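Local coordinates for signal recognition 54 kDa protein (PDB 3DM5) that belongs to the SRP54 family, pairing a helical bundle and a P-loop GTPase-type domain with a signal peptide binding domain, at residues A[47-50]-A[51-55]. Sequence-based numbering, arbitrary orientation.
Sequences RLVL and QLTRE
With chi1 at 63°, Thr53 tucks its OG1 between its own backbone N and carbonyl carbon, facing back along the helix toward the carbonyl of Val49, while Arg54, its CG opposite the carbonyl carbon (chi1 -80°) and its chain extended to NE, runs back beside Leu50. Val49 O accepts the routine helical bond from Thr53 N at 2.9 Å, and Thr53 OG1 lies 3.0 Å from the same oxygen. Threonine suits this buried turn because its hydroxyl can meet polar atoms while its methyl adds to the apolar surface: CG2 comes 4.2 Å from Val49 CG1. One residue on, Arg54 N bonds to Leu50 O with a bent N-H...O angle of 138°. Leu50 CD2 meets the guanidinium obliquely, 3.5 Å from Arg54 NE; arginine's long aliphatic part keeps its charged end at the surface, and apolar Leu50 also packs on Leu50 of the second subunit. Leu48 and Gln51 lie side by side, the long amide chain suiting an exposed site. Within the helical bundle, the branched apolar chains of Val49 and Leu52 fill buried places against helix 25-41, where Gln36 OE1 hydrogen-bonds Thr53 OG1, and Leu52 also packs on helix 71-86.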
loop_
_atom_site.group_PDB
_atom_site.type_symbol
_atom_site.label_atom_id
_atom_site.label_comp_id
_atom_site.label_asym_id
_atom_site.label_seq_id
_atom_site.Cartn_x
_atom_site.Cartn_y
_atom_site.Cartn_z
ATOM N N ARG A 47 15.857 -20.224 3.189
ATOM C CA ARG A 47 16.576 -21.157 4.049
ATOM C C ARG A 47 17.172 -20.447 5.288
ATOM O O ARG A 47 17.106 -20.959 6.404
ATOM C CB ARG A 47 17.657 -21.883 3.244
ATOM C CG ARG A 47 17.721 -23.382 3.506
ATOM C CD ARG A 47 18.805 -24.043 2.681
ATOM N NE ARG A 47 19.349 -25.216 3.362
ATOM C CZ ARG A 47 19.140 -26.472 2.981
ATOM N NH1 ARG A 47 18.406 -26.730 1.910
ATOM N NH2 ARG A 47 19.679 -27.471 3.666
ATOM N N LEU A 48 17.737 -19.259 5.093
ATOM C CA LEU A 48 18.280 -18.500 6.212
ATOM C C LEU A 48 17.201 -18.105 7.207
ATOM O O LEU A 48 17.437 -18.118 8.413
ATOM C CB LEU A 48 18.997 -17.232 5.730
ATOM C CG LEU A 48 20.427 -17.314 5.200
ATOM C CD1 LEU A 48 20.909 -15.926 4.864
ATOM C CD2 LEU A 48 21.341 -17.952 6.217
ATOM N N VAL A 49 16.031 -17.723 6.696
ATOM C CA VAL A 49 14.923 -17.309 7.553
ATOM C C VAL A 49 14.382 -18.471 8.386
ATOM O O VAL A 49 14.087 -18.313 9.583
ATOM C CB VAL A 49 13.768 -16.669 6.758
ATOM C CG1 VAL A 49 12.559 -16.502 7.652
ATOM C CG2 VAL A 49 14.193 -15.314 6.205
ATOM N N LEU A 50 14.260 -19.633 7.750
ATOM C CA LEU A 50 13.841 -20.842 8.445
ATOM C C LEU A 50 14.743 -21.130 9.627
ATOM O O LEU A 50 14.277 -21.395 10.733
ATOM C CB LEU A 50 13.869 -22.038 7.505
ATOM C CG LEU A 50 12.512 -22.479 6.998
ATOM C CD1 LEU A 50 12.690 -23.753 6.223
ATOM C CD2 LEU A 50 11.593 -22.682 8.195
ATOM N N GLN A 51 16.044 -21.084 9.372
ATOM C CA GLN A 51 17.033 -21.462 10.360
ATOM C C GLN A 51 16.973 -20.513 11.549
ATOM O O GLN A 51 16.994 -20.932 12.707
ATOM C CB GLN A 51 18.409 -21.484 9.694
ATOM C CG GLN A 51 19.599 -21.155 10.580
ATOM C CD GLN A 51 20.811 -20.720 9.751
ATOM O OE1 GLN A 51 21.296 -21.471 8.895
ATOM N NE2 GLN A 51 21.292 -19.499 9.992
ATOM N N LEU A 52 16.867 -19.231 11.256
ATOM C CA LEU A 52 16.763 -18.236 12.302
ATOM C C LEU A 52 15.473 -18.358 13.108
ATOM O O LEU A 52 15.492 -18.269 14.331
ATOM C CB LEU A 52 16.852 -16.835 11.706
ATOM C CG LEU A 52 16.641 -15.688 12.689
ATOM C CD1 LEU A 52 17.851 -15.585 13.586
ATOM C CD2 LEU A 52 16.370 -14.367 11.948
ATOM N N THR A 53 14.343 -18.532 12.436
ATOM C CA THR A 53 13.085 -18.544 13.175
ATOM C C THR A 53 12.832 -19.872 13.894
ATOM O O THR A 53 11.999 -19.944 14.796
ATOM C CB THR A 53 11.876 -18.102 12.316
ATOM O OG1 THR A 53 11.667 -19.015 11.222
ATOM C CG2 THR A 53 12.102 -16.674 11.804
ATOM N N ARG A 54 13.578 -20.907 13.513
ATOM C CA ARG A 54 13.508 -22.184 14.211
ATOM C C ARG A 54 14.310 -22.106 15.495
ATOM O O ARG A 54 13.960 -22.730 16.494
ATOM C CB ARG A 54 14.011 -23.332 13.338
ATOM C CG ARG A 54 12.985 -23.833 12.325
ATOM C CD ARG A 54 13.541 -24.991 11.507
ATOM N NE ARG A 54 12.731 -25.262 10.322
ATOM C CZ ARG A 54 11.650 -26.036 10.314
ATOM N NH1 ARG A 54 11.242 -26.619 11.433
ATOM N NH2 ARG A 54 10.974 -26.231 9.189
ATOM N N GLU A 55 15.385 -21.332 15.467
ATOM C CA GLU A 55 16.184 -21.106 16.665
ATOM C C GLU A 55 15.421 -20.217 17.648
ATOM O O GLU A 55 15.419 -20.455 18.862
ATOM C CB GLU A 55 17.526 -20.467 16.302
ATOM C CG GLU A 55 18.322 -19.965 17.493
ATOM C CD GLU A 55 18.835 -21.086 18.394
ATOM O OE1 GLU A 55 19.462 -20.773 19.433
ATOM O OE2 GLU A 55 18.615 -22.276 18.064
#